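Local coordinates for pectate lyase (Cellvibrio cellulosa, PDB 1GXM), which cleaves pectate (polygalacturonic acid) by anti-beta-elimination, the chain being the catalytic module of a longer modular enzyme, at residues 109-114 / 196-201; 113-118 / 128-133; 252-257 / 273-278; 264-269 / 299-304. All coordinates share one frame; numbering follows the deposited sequence. Where two conformers were deposited one is given.

Contact 1 (109-114 / 196-201). With GOL (glycerol), chain C.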
loop_
_atom_site.group_PDB
_atom_site.type_symbol
_atom_site.label_atom_id
_atom_site.label_comp_id
_atom_site.label_asym_id
_atom_site.label_seq_id
_atom_site.Cartn_x
_atom_site.Cartn_y
_atom_site.Cartn_z
ATOM N N SER A 109 -15.983 -0.674 2.802
ATOM C CA SER A 109 -15.027 -1.044 3.845
ATOM C C SER A 109 -14.464 0.135 4.598
ATOM O O SER A 109 -13.884 -0.033 5.651
ATOM C CB SER A 109 -13.889 -1.836 3.240
ATOM O OG SER A 109 -12.923 -1.006 2.632
ATOM N N GLN A 110 -14.629 1.328 4.049
ATOM C CA GLN A 110 -13.971 2.494 4.577
ATOM C C GLN A 110 -14.627 2.986 5.856
ATOM O O GLN A 110 -15.838 3.161 5.923
ATOM C CB GLN A 110 -13.932 3.604 3.533
ATOM C CG GLN A 110 -13.034 4.750 3.902
ATOM C CD GLN A 110 -12.895 5.733 2.778
ATOM O OE1 GLN A 110 -13.883 6.121 2.151
ATOM N NE2 GLN A 110 -11.663 6.152 2.505
ATOM N N TYR A 111 -13.831 3.209 6.876
ATOM C CA TYR A 111 -14.326 3.793 8.087
ATOM C C TYR A 111 -14.675 5.262 7.881
ATOM O O TYR A 111 -14.224 5.875 6.936
ATOM C CB TYR A 111 -13.287 3.709 9.183
ATOM C CG TYR A 111 -12.950 2.346 9.719
ATOM C CD1 TYR A 111 -11.997 1.543 9.115
ATOM C CD2 TYR A 111 -13.497 1.912 10.909
ATOM C CE1 TYR A 111 -11.624 0.336 9.666
ATOM C CE2 TYR A 111 -13.140 0.705 11.450
ATOM C CZ TYR A 111 -12.181 -0.070 10.832
ATOM O OH TYR A 111 -11.825 -1.252 11.401
ATOM N N SER A 112 -15.390 5.838 8.840
ATOM C CA SER A 112 -15.769 7.248 8.791
ATOM C C SER A 112 -14.550 8.157 8.702
ATOM O O SER A 112 -14.625 9.242 8.139
ATOM C CB SER A 112 -16.581 7.626 10.022
ATOM O OG SER A 112 -15.837 7.486 11.186
ATOM N N THR A 113 -13.431 7.687 9.233
ATOM C CA THR A 113 -12.185 8.441 9.232
ATOM C C THR A 113 -11.423 8.384 7.916
ATOM O O THR A 113 -10.441 9.074 7.740
ATOM C CB THR A 113 -11.254 7.887 10.275
ATOM O OG1 THR A 113 -11.015 6.510 9.971
ATOM C CG2 THR A 113 -11.856 7.931 11.673
ATOM N N GLY A 114 -11.826 7.498 7.031
ATOM C CA GLY A 114 -11.126 7.261 5.783
ATOM C C GLY A 114 -10.248 6.022 5.781
ATOM O O GLY A 114 -9.805 5.612 4.727
ATOM N N HIS A 196 -2.282 1.481 11.426
ATOM C CA HIS A 196 -2.679 2.498 12.395
ATOM C C HIS A 196 -4.102 2.237 12.826
ATOM O O HIS A 196 -4.877 1.617 12.109
ATOM C CB HIS A 196 -2.647 3.896 11.784
ATOM C CG HIS A 196 -1.284 4.471 11.588
ATOM N ND1 HIS A 196 -0.831 5.537 12.325
ATOM C CD2 HIS A 196 -0.277 4.142 10.741
ATOM C CE1 HIS A 196 0.397 5.849 11.937
ATOM N NE2 HIS A 196 0.752 5.019 10.971
ATOM N N GLY A 197 -4.465 2.785 13.974
ATOM C CA GLY A 197 -5.823 2.624 14.462
ATOM C C GLY A 197 -6.786 3.328 13.538
ATOM O O GLY A 197 -6.598 4.481 13.179
ATOM N N ALA A 198 -7.829 2.620 13.141
ATOM C CA ALA A 198 -8.797 3.159 12.225
ATOM C C ALA A 198 -9.486 4.376 12.790
ATOM O O ALA A 198 -9.848 5.276 12.044
ATOM C CB ALA A 198 -9.815 2.102 11.878
ATOM N N LEU A 199 -9.681 4.393 14.106
ATOM C CA LEU A 199 -10.359 5.502 14.764
ATOM C C LEU A 199 -9.451 6.440 15.506
ATOM O O LEU A 199 -9.770 7.617 15.659
ATOM C CB LEU A 199 -11.429 4.988 15.718
ATOM C CG LEU A 199 -12.491 4.111 15.058
ATOM C CD1 LEU A 199 -13.597 3.821 16.075
ATOM C CD2 LEU A 199 -13.074 4.742 13.834
ATOM N N ASP A 200 -8.342 5.922 16.015
ATOM C CA ASP A 200 -7.468 6.710 16.880
ATOM C C ASP A 200 -6.208 7.220 16.185
ATOM O O ASP A 200 -5.493 8.021 16.750
ATOM C CB ASP A 200 -7.144 5.978 18.191
ATOM C CG ASP A 200 -6.239 4.763 18.039
ATOM O OD1 ASP A 200 -5.532 4.600 17.015
ATOM O OD2 ASP A 200 -6.171 3.932 18.967
ATOM N N TYR A 201 -5.986 6.765 14.948
ATOM C CA TYR A 201 -4.847 7.178 14.096
ATOM C C TYR A 201 -3.475 6.744 14.614
ATOM O O TYR A 201 -2.457 7.074 14.010
ATOM C CB TYR A 201 -4.828 8.700 13.891
ATOM C CG TYR A 201 -6.085 9.254 13.304
ATOM C CD1 TYR A 201 -6.270 9.292 11.933
ATOM C CD2 TYR A 201 -7.081 9.775 14.113
ATOM C CE1 TYR A 201 -7.420 9.807 11.387
ATOM C CE2 TYR A 201 -8.245 10.287 13.569
ATOM C CZ TYR A 201 -8.401 10.298 12.214
ATOM O OH TYR A 201 -9.543 10.817 11.670
HETATM C C1 GOL C . -10.535 -0.165 15.936
HETATM O O1 GOL C . -9.719 -0.919 16.789
HETATM C C2 GOL C . -10.587 -0.948 14.652
HETATM O O2 GOL C . -11.645 -0.481 13.866
HETATM C C3 GOL C . -9.285 -0.881 13.867
HETATM O O3 GOL C . -8.304 0.043 14.305
HETATM O O HOH W 1 -9.411 11.128 9.046
#
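Ala198 sits beneath the aromatic ring of Tyr111 and is the tightly packed centre of this contact. Its CB lies 3.3 Å from the centroid of the Tyr111 ring and 12° off the ring normal, a CH-pi contact placed squarely over the face. The same alanine supplies the polar clasp: Thr113 OG1 donates to Ala198 O at 2.7 Å. OG1 comes in close to the line of the C=O bond, at 160°, and only slightly tilted from the carbonyl plane. Thr113 OG1 stands between its own backbone N and carbonyl carbon, and also takes a weak bond from Ala115 N.

The periphery is looser. Exposed Leu199 crosses Tyr111 at about a right angle, its CD2 4.1 Å from Tyr111 CD2. Tyr201 and Thr113 meet tip to tip, Tyr201 OH 3.7 Å from Thr113 CB, and a water bridges them by accepting from Tyr201 OH and donating to Thr113 O. On the ligand side, glycerol O2 donates to Tyr111 OH at 2.6 Å, while Ala198 N donates to glycerol O3 at 2.9 Å with an N-H...O angle of 173°. His129 also bonds this glycerol, probably a crystallisation additive. The contact thus pins a type I beta turn, Tyr111 to Gly114 after helix 93-109, to the loop after strand 195-196 at the surface of the pectic acid lyase module.

Contact 2 (113-118 / 128-133)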
loop_
_atom_site.group_PDB
_atom_site.type_symbol
_atom_site.label_atom_id
_atom_site.label_comp_id
_atom_site.label_asym_id
_atom_site.label_seq_id
_atom_site.Cartn_x
_atom_site.Cartn_y
_atom_site.Cartn_z
ATOM N N THR A 113 -13.431 7.687 9.233
ATOM C CA THR A 113 -12.185 8.441 9.232
ATOM C C THR A 113 -11.423 8.384 7.916
ATOM O O THR A 113 -10.441 9.074 7.740
ATOM C CB THR A 113 -11.254 7.887 10.275
ATOM O OG1 THR A 113 -11.015 6.510 9.971
ATOM C CG2 THR A 113 -11.856 7.931 11.673
ATOM N N GLY A 114 -11.826 7.498 7.031
ATOM C CA GLY A 114 -11.126 7.261 5.783
ATOM C C GLY A 114 -10.248 6.022 5.781
ATOM O O GLY A 114 -9.805 5.612 4.727
ATOM N N ALA A 115 -9.991 5.440 6.938
ATOM C CA ALA A 115 -9.169 4.245 7.030
ATOM C C ALA A 115 -9.771 3.122 6.204
ATOM O O ALA A 115 -10.989 2.940 6.177
ATOM C CB ALA A 115 -9.084 3.808 8.446
ATOM N N LEU A 116 -8.913 2.327 5.581
ATOM C CA LEU A 116 -9.306 1.073 4.946
ATOM C C LEU A 116 -8.722 -0.093 5.714
ATOM O O LEU A 116 -7.512 -0.145 5.935
ATOM C CB LEU A 116 -8.816 0.999 3.500
ATOM C CG LEU A 116 -9.350 2.109 2.587
ATOM C CD1 LEU A 116 -8.820 1.935 1.198
ATOM C CD2 LEU A 116 -10.830 2.056 2.523
ATOM N N PRO A 117 -9.561 -1.041 6.104
ATOM C CA PRO A 117 -9.107 -2.229 6.815
ATOM C C PRO A 117 -8.534 -3.247 5.867
ATOM O O PRO A 117 -8.731 -3.205 4.663
ATOM C CB PRO A 117 -10.394 -2.757 7.429
ATOM C CG PRO A 117 -11.424 -2.399 6.429
ATOM C CD PRO A 117 -11.025 -1.054 5.905
ATOM N N GLN A 118 -7.803 -4.191 6.421
ATOM C CA GLN A 118 -7.223 -5.262 5.643
ATOM C C GLN A 118 -8.266 -6.240 5.115
ATOM O O GLN A 118 -8.146 -6.721 4.008
ATOM C CB GLN A 118 -6.189 -5.996 6.472
ATOM C CG GLN A 118 -5.326 -6.931 5.673
ATOM C CD GLN A 118 -4.362 -7.723 6.543
ATOM O OE1 GLN A 118 -3.134 -7.700 6.323
ATOM N NE2 GLN A 118 -4.889 -8.428 7.494
ATOM N N ASP A 128 -8.424 -5.229 11.312
ATOM C CA ASP A 128 -9.383 -4.121 11.319
ATOM C C ASP A 128 -8.697 -2.766 11.191
ATOM O O ASP A 128 -9.351 -1.766 10.907
ATOM C CB ASP A 128 -10.166 -4.102 12.635
ATOM C CG ASP A 128 -11.123 -5.231 12.786
ATOM O OD1 ASP A 128 -11.221 -6.116 11.907
ATOM O OD2 ASP A 128 -11.799 -5.295 13.838
ATOM N N HIS A 129 -7.398 -2.711 11.480
ATOM C CA HIS A 129 -6.692 -1.449 11.468
ATOM C C HIS A 129 -6.620 -0.868 10.070
ATOM O O HIS A 129 -6.742 -1.591 9.086
ATOM C CB HIS A 129 -5.275 -1.590 12.008
ATOM C CG HIS A 129 -5.207 -1.962 13.449
ATOM N ND1 HIS A 129 -6.067 -1.445 14.395
ATOM C CD2 HIS A 129 -4.375 -2.802 14.103
ATOM C CE1 HIS A 129 -5.758 -1.958 15.572
ATOM N NE2 HIS A 129 -4.730 -2.776 15.425
ATOM N N ALA A 130 -6.419 0.443 9.986
ATOM C CA ALA A 130 -6.017 1.073 8.738
ATOM C C ALA A 130 -4.733 0.376 8.299
ATOM O O ALA A 130 -3.725 0.393 9.008
ATOM C CB ALA A 130 -5.751 2.556 8.950
ATOM N N THR A 131 -4.772 -0.253 7.132
ATOM C CA THR A 131 -3.721 -1.190 6.734
ATOM C C THR A 131 -2.936 -0.663 5.572
ATOM O O THR A 131 -3.341 -0.755 4.431
ATOM C CB THR A 131 -4.327 -2.518 6.399
ATOM O OG1 THR A 131 -4.960 -3.018 7.576
ATOM C CG2 THR A 131 -3.232 -3.536 6.065
ATOM N N PHE A 132 -1.773 -0.116 5.877
ATOM C CA PHE A 132 -0.843 0.272 4.839
ATOM C C PHE A 132 -0.005 -0.890 4.367
ATOM O O PHE A 132 0.500 -0.872 3.267
ATOM C CB PHE A 132 0.046 1.417 5.300
ATOM C CG PHE A 132 -0.720 2.653 5.630
ATOM C CD1 PHE A 132 -1.441 3.306 4.657
ATOM C CD2 PHE A 132 -0.750 3.172 6.910
ATOM C CE1 PHE A 132 -2.150 4.440 4.942
ATOM C CE2 PHE A 132 -1.472 4.299 7.193
ATOM C CZ PHE A 132 -2.158 4.937 6.210
ATOM N N ASN A 133 0.081 -1.924 5.184
ATOM C CA ASN A 133 0.787 -3.143 4.879
ATOM C C ASN A 133 0.507 -3.637 3.489
ATOM O O ASN A 133 -0.628 -3.656 3.043
ATOM C CB ASN A 133 0.371 -4.224 5.872
ATOM C CG ASN A 133 1.300 -5.389 5.867
ATOM O OD1 ASN A 133 2.440 -5.273 6.302
ATOM N ND2 ASN A 133 0.835 -6.524 5.392
HETATM O O HOH W 2 -1.999 -6.264 4.114
#
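Gln118 and Thr131 bury more surface here than any other residues of the two segments, and their side chains cross obliquely. The inner part of Gln118 does the touching: its CB is 3.4 Å from Thr131 OG1 and 3.9 Å from Thr131 CG2, and Gln118 CG adds a contact with the same methyl. Gln118 CG is anti to the backbone N (chi1 -168°), and the extended chain carries OE1 on toward Asn133. There a water lies between Gln118 OE1, at 2.9 Å, and Asn133 ND2.

Thr131 is held through both its backbone and its hydroxyl. Thr131 N donates to Leu116 O at 3.0 Å, nearly along the C=O axis (167°). Thr131 OG1 turns back to His129 O at 2.7 Å, arriving from above that carbonyl's plane. The stretch 113-118 therefore runs beside the short strand 130-131, itself paired antiparallel with strand 195-196, within the long connection between helices 93-109 and 136-148 of this module, in which helix outweighs strand.

Ala130, next in buried surface, places CB 3.6 Å from Ala115 CB, and Tyr177 of helix 161-181 touches both alanines. Ala130 CA makes a CA-H...O contact with Leu116 O. A companion contact runs the other way, from Pro117 CA to His129 O, at 3.3 Å and 171° at the hydrogen, so His129 O is approached by this C-H as well as by the threonine hydroxyl.

Contact 3 (252-257 / 273-278)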
loop_
_atom_site.group_PDB
_atom_site.type_symbol
_atom_site.label_atom_id
_atom_site.label_comp_id
_atom_site.label_asym_id
_atom_site.label_seq_id
_atom_site.Cartn_x
_atom_site.Cartn_y
_atom_site.Cartn_z
ATOM N N TYR A 252 18.304 6.439 6.654
ATOM C CA TYR A 252 19.003 5.401 5.941
ATOM C C TYR A 252 20.293 5.080 6.640
ATOM O O TYR A 252 20.834 5.879 7.390
ATOM C CB TYR A 252 19.259 5.760 4.475
ATOM C CG TYR A 252 20.007 7.027 4.196
ATOM C CD1 TYR A 252 21.372 7.144 4.450
ATOM C CD2 TYR A 252 19.365 8.104 3.632
ATOM C CE1 TYR A 252 22.062 8.316 4.161
ATOM C CE2 TYR A 252 20.040 9.254 3.337
ATOM C CZ TYR A 252 21.373 9.381 3.624
ATOM O OH TYR A 252 22.027 10.547 3.317
ATOM N N LEU A 253 20.759 3.873 6.374
ATOM C CA LEU A 253 22.020 3.366 6.878
ATOM C C LEU A 253 22.951 3.379 5.680
ATOM O O LEU A 253 22.826 2.576 4.759
ATOM C CB LEU A 253 21.856 1.955 7.431
ATOM C CG LEU A 253 23.156 1.258 7.832
ATOM C CD1 LEU A 253 23.815 1.942 8.996
ATOM C CD2 LEU A 253 22.900 -0.211 8.143
ATOM N N GLU A 254 23.883 4.317 5.685
ATOM C CA GLU A 254 24.747 4.513 4.551
ATOM C C GLU A 254 25.946 3.584 4.628
ATOM O O GLU A 254 26.488 3.366 5.690
ATOM C CB GLU A 254 25.181 5.966 4.466
ATOM C CG GLU A 254 25.893 6.254 3.144
ATOM C CD GLU A 254 25.923 7.720 2.759
ATOM O OE1 GLU A 254 25.835 8.571 3.662
ATOM O OE2 GLU A 254 26.043 7.990 1.539
ATOM N N GLY A 255 26.291 3.026 3.484
ATOM C CA GLY A 255 27.398 2.091 3.364
ATOM C C GLY A 255 27.021 0.636 3.560
ATOM O O GLY A 255 27.890 -0.212 3.700
ATOM N N TYR A 256 25.718 0.342 3.568
ATOM C CA TYR A 256 25.210 -1.005 3.814
ATOM C C TYR A 256 24.089 -1.320 2.848
ATOM O O TYR A 256 23.458 -0.434 2.294
ATOM C CB TYR A 256 24.694 -1.140 5.258
ATOM C CG TYR A 256 25.811 -1.033 6.265
ATOM C CD1 TYR A 256 26.285 0.218 6.637
ATOM C CD2 TYR A 256 26.432 -2.150 6.791
ATOM C CE1 TYR A 256 27.317 0.384 7.517
ATOM C CE2 TYR A 256 27.512 -1.978 7.698
ATOM C CZ TYR A 256 27.918 -0.694 8.035
ATOM O OH TYR A 256 28.968 -0.454 8.920
ATOM N N THR A 257 23.828 -2.598 2.705
ATOM C CA THR A 257 22.697 -3.079 1.959
ATOM C C THR A 257 22.136 -4.298 2.663
ATOM O O THR A 257 22.817 -4.946 3.452
ATOM C CB THR A 257 23.123 -3.364 0.522
ATOM O OG1 THR A 257 21.969 -3.344 -0.335
ATOM C CG2 THR A 257 23.782 -4.728 0.370
ATOM N N GLY A 273 28.909 2.996 -0.812
ATOM C CA GLY A 273 28.096 3.965 -1.523
ATOM C C GLY A 273 26.642 3.577 -1.670
ATOM O O GLY A 273 25.944 4.139 -2.519
ATOM N N SER A 274 26.208 2.596 -0.882
ATOM C CA SER A 274 24.832 2.099 -0.869
ATOM C C SER A 274 24.141 2.678 0.351
ATOM O O SER A 274 24.770 3.078 1.308
ATOM C CB SER A 274 24.838 0.570 -0.798
ATOM O OG SER A 274 23.554 0.022 -0.493
ATOM N N LYS A 275 22.823 2.738 0.292
ATOM C CA LYS A 275 22.008 3.102 1.439
ATOM C C LYS A 275 20.977 2.017 1.642
ATOM O O LYS A 275 20.382 1.526 0.687
ATOM C CB LYS A 275 21.322 4.419 1.158
ATOM C CG LYS A 275 22.286 5.602 1.092
ATOM C CD LYS A 275 21.558 6.874 0.638
ATOM C CE LYS A 275 22.513 8.030 0.530
ATOM N NZ LYS A 275 21.858 9.269 0.043
ATOM N N MET A 276 20.761 1.673 2.893
ATOM C CA MET A 276 19.771 0.686 3.297
ATOM C C MET A 276 18.742 1.383 4.163
ATOM O O MET A 276 19.053 2.265 4.957
ATOM C CB MET A 276 20.412 -0.448 4.092
ATOM C CG MET A 276 19.505 -1.629 4.297
ATOM S SD MET A 276 20.107 -2.762 5.537
ATOM C CE MET A 276 19.488 -1.941 7.030
ATOM N N TRP A 277 17.513 0.927 4.038
ATOM C CA TRP A 277 16.455 1.342 4.938
ATOM C C TRP A 277 16.011 0.154 5.747
ATOM O O TRP A 277 15.990 -0.974 5.269
ATOM C CB TRP A 277 15.259 1.925 4.158
ATOM C CG TRP A 277 15.571 3.262 3.592
ATOM C CD1 TRP A 277 15.284 4.468 4.142
ATOM C CD2 TRP A 277 16.308 3.534 2.386
ATOM N NE1 TRP A 277 15.776 5.478 3.354
ATOM C CE2 TRP A 277 16.395 4.930 2.262
ATOM C CE3 TRP A 277 16.852 2.743 1.375
ATOM C CZ2 TRP A 277 17.025 5.547 1.203
ATOM C CZ3 TRP A 277 17.465 3.361 0.312
ATOM C CH2 TRP A 277 17.548 4.752 0.235
ATOM N N TYR A 278 15.662 0.410 6.998
ATOM C CA TYR A 278 15.057 -0.601 7.823
ATOM C C TYR A 278 13.573 -0.735 7.530
ATOM O O TYR A 278 12.903 0.219 7.134
ATOM C CB TYR A 278 15.247 -0.283 9.295
ATOM C CG TYR A 278 16.682 -0.379 9.740
ATOM C CD1 TYR A 278 17.540 0.702 9.638
ATOM C CD2 TYR A 278 17.183 -1.558 10.252
ATOM C CE1 TYR A 278 18.858 0.598 10.046
ATOM C CE2 TYR A 278 18.500 -1.671 10.648
ATOM C CZ TYR A 278 19.322 -0.591 10.554
ATOM O OH TYR A 278 20.629 -0.722 10.960
#
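Lys275 lies across one face of the Tyr252 ring along almost its whole length. Its CB begins 4.1 Å from Tyr252 CB, and its CG reaches Tyr252 CD1 at 3.8 Å. Next, Lys275 CD stands over the ring centre, 3.6 Å from the Tyr252 centroid and only 2° off the normal, a CH-pi contact. Lys275 CE then passes Tyr252 CZ at 3.6 Å, and NZ ends 3.5 Å from Tyr252 OH. The fully extended chain beyond CG makes this progression possible. Glu254 lies alongside, pointing the same way, but its OE2 remains 4.6 Å from Lys275 NZ.

Beneath these side chains is a short antiparallel ladder. Leu253 and Met276 form the hydrogen-bonded pair, and Glu254 and Lys275 the non-hydrogen-bonded pair. A type II beta turn from Leu253 to Tyr256 then swings the first segment round a corner, where Ser274 OG donates to Tyr256 O at 2.8 Å from above the carbonyl plane.

On the sheet face carrying Leu253 and Met276, Leu253 CD2 lies 4.0 Å from Met276 CE, which in turn covers the centre of the Tyr278 ring. Tyr252 CB rests over the five-membered ring of Trp277, whose NE1 bonds Phe246 O.

Contact 4 (264-269 / 299-304)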
loop_
_atom_site.group_PDB
_atom_site.type_symbol
_atom_site.label_atom_id
_atom_site.label_comp_id
_atom_site.label_asym_id
_atom_site.label_seq_id
_atom_site.Cartn_x
_atom_site.Cartn_y
_atom_site.Cartn_z
ATOM N N ALA A 264 21.233 -16.006 6.870
ATOM C CA ALA A 264 21.523 -17.090 7.815
ATOM C C ALA A 264 22.221 -16.537 9.037
ATOM O O ALA A 264 21.956 -16.969 10.149
ATOM C CB ALA A 264 22.397 -18.156 7.189
ATOM N N THR A 265 23.142 -15.594 8.844
ATOM C CA THR A 265 23.819 -15.013 9.987
ATOM C C THR A 265 23.543 -13.532 10.107
ATOM O O THR A 265 23.188 -13.074 11.177
ATOM C CB THR A 265 25.333 -15.295 10.009
ATOM O OG1 THR A 265 25.956 -14.691 8.887
ATOM C CG2 THR A 265 25.654 -16.798 9.847
ATOM N N ASN A 266 23.707 -12.775 9.026
ATOM C CA ASN A 266 23.413 -11.344 9.070
ATOM C C ASN A 266 23.271 -10.799 7.660
ATOM O O ASN A 266 24.251 -10.698 6.937
ATOM C CB ASN A 266 24.498 -10.572 9.810
ATOM C CG ASN A 266 24.100 -9.141 10.086
ATOM O OD1 ASN A 266 23.166 -8.627 9.474
ATOM N ND2 ASN A 266 24.807 -8.479 10.986
ATOM N N PRO A 267 22.061 -10.411 7.268
ATOM C CA PRO A 267 21.826 -9.878 5.924
ATOM C C PRO A 267 22.200 -8.425 5.768
ATOM O O PRO A 267 22.130 -7.909 4.651
ATOM C CB PRO A 267 20.324 -10.037 5.761
ATOM C CG PRO A 267 19.788 -9.853 7.136
ATOM C CD PRO A 267 20.821 -10.420 8.066
ATOM N N ILE A 268 22.572 -7.758 6.845
ATOM C CA ILE A 268 22.914 -6.345 6.763
ATOM C C ILE A 268 24.405 -6.275 6.585
ATOM O O ILE A 268 25.179 -6.517 7.518
ATOM C CB ILE A 268 22.459 -5.594 8.012
ATOM C CG1 ILE A 268 20.928 -5.690 8.132
ATOM C CG2 ILE A 268 22.923 -4.120 7.938
ATOM C CD1 ILE A 268 20.375 -5.214 9.458
ATOM N N VAL A 269 24.799 -5.993 5.359
ATOM C CA VAL A 269 26.201 -6.126 4.987
ATOM C C VAL A 269 26.733 -4.869 4.339
ATOM O O VAL A 269 25.993 -4.124 3.731
ATOM C CB VAL A 269 26.415 -7.329 4.049
ATOM C CG1 VAL A 269 25.992 -8.601 4.747
ATOM C CG2 VAL A 269 25.698 -7.154 2.734
ATOM N N TYR A 299 17.852 -4.594 18.807
ATOM C CA TYR A 299 18.593 -3.751 17.887
ATOM C C TYR A 299 19.741 -4.431 17.164
ATOM O O TYR A 299 20.396 -3.777 16.356
ATOM C CB TYR A 299 19.054 -2.489 18.604
ATOM C CG TYR A 299 17.888 -1.668 19.056
ATOM C CD1 TYR A 299 17.209 -0.850 18.178
ATOM C CD2 TYR A 299 17.417 -1.753 20.361
ATOM C CE1 TYR A 299 16.133 -0.117 18.567
ATOM C CE2 TYR A 299 16.322 -1.010 20.761
ATOM C CZ TYR A 299 15.675 -0.197 19.854
ATOM O OH TYR A 299 14.601 0.559 20.217
ATOM N N ASP A 300 19.944 -5.716 17.415
ATOM C CA ASP A 300 20.990 -6.501 16.778
ATOM C C ASP A 300 20.315 -7.700 16.128
ATOM O O ASP A 300 19.776 -8.566 16.788
ATOM C CB ASP A 300 22.007 -6.910 17.838
ATOM C CG ASP A 300 23.120 -7.753 17.312
ATOM O OD1 ASP A 300 23.046 -8.245 16.163
ATOM O OD2 ASP A 300 24.132 -7.985 18.027
ATOM N N ILE A 301 20.353 -7.744 14.805
ATOM C CA ILE A 301 19.595 -8.752 14.087
ATOM C C ILE A 301 20.112 -10.174 14.344
ATOM O O ILE A 301 19.396 -11.158 14.132
ATOM C CB ILE A 301 19.562 -8.427 12.586
ATOM C CG1 ILE A 301 18.386 -9.130 11.924
ATOM C CG2 ILE A 301 20.912 -8.767 11.903
ATOM C CD1 ILE A 301 18.249 -8.813 10.458
ATOM N N THR A 302 21.339 -10.282 14.832
ATOM C CA THR A 302 21.917 -11.589 15.134
ATOM C C THR A 302 21.298 -12.216 16.379
ATOM O O THR A 302 21.460 -13.405 16.597
ATOM C CB THR A 302 23.466 -11.508 15.264
ATOM O OG1 THR A 302 23.819 -10.735 16.410
ATOM C CG2 THR A 302 24.087 -10.776 14.092
ATOM N N GLN A 303 20.558 -11.423 17.149
ATOM C CA GLN A 303 19.810 -11.903 18.320
ATOM C C GLN A 303 18.483 -12.562 17.941
ATOM O O GLN A 303 17.808 -13.151 18.787
ATOM C CB GLN A 303 19.508 -10.744 19.287
ATOM C CG GLN A 303 20.555 -9.966 20.020
ATOM C CD GLN A 303 19.876 -8.866 20.857
ATOM O OE1 GLN A 303 19.838 -7.682 20.460
ATOM N NE2 GLN A 303 19.284 -9.266 21.976
ATOM N N MET A 304 18.080 -12.414 16.684
ATOM C CA MET A 304 16.806 -12.924 16.217
ATOM C C MET A 304 16.839 -14.421 16.000
ATOM O O MET A 304 17.882 -14.974 15.670
ATOM C CB MET A 304 16.491 -12.266 14.864
ATOM C CG MET A 304 15.064 -12.451 14.397
ATOM S SD MET A 304 14.830 -11.668 12.804
ATOM C CE MET A 304 14.956 -9.988 13.283
#
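Ile301 meets the other segment with two different branches. Its CG2 leans on the OD1 side of the Asn266 amide, 3.3 Å from OD1, while its longer arm reaches Pro267 tip to tip, Ile301 CD1 lying 3.8 Å from Pro267 CG. Chi1 (-159°) sets Ile301 CG1 anti to the backbone N, and the extended chi2 (177°) carries CD1 out to the proline. The same CD1 has a looser contact with Ile268 CD1 at 4.3 Å. Thr302 takes the other side of the Asn266 amide, its CG2 3.9 Å from Asn266 ND2. The contacts across the interface are thus van der Waals touches, methyl on amide and methyl on proline ring.

Polar bonding instead shapes each side. Asn266 OD1 accepts from Ile268 N at 2.8 Å, closing an Asx turn that orients the amide Ile301 packs on. Asp300 makes a second Asx turn: its OD1 takes Thr302 N at 3.0 Å and Thr302 OG1 at 2.6 Å, both from the same face of the carboxylate, at the start of the 3-10 segment 301-303.

Around them, Phe290 of strand 290-291 touches Ile268 and Ile301, and Tyr258 of strand 256-258 packs on Pro267 and Ile268. Arg309 of helix 306-311 bonds Ala264 O and Ile301 O, linking both segments to that helix.

In the fold
Contacts 1 and 2 share Thr113 and Gly114 and touch directly, with centres 6 Å apart; contact 2 is buried, whereas contact 1 is a surface contact beside the glycerol. Tyr111 OH probably bonds Asp128 O, and His196 N Ala130 O. Contacts 3 and 4 form a second group, centres 15 Å apart, joined through neighbouring strands 256-258 and 268-271. Contact 3 lies at the surface and contact 4 is partly buried. Chemistry differs with place: contact 1 combines a methyl-on-ring touch with a threonine-to-carbonyl bond, water and glycerol; contact 2 uses one backbone bond and CA-H...O contacts; contact 3 relies on strand bonds and aromatic faces, contact 4 on van der Waals touches.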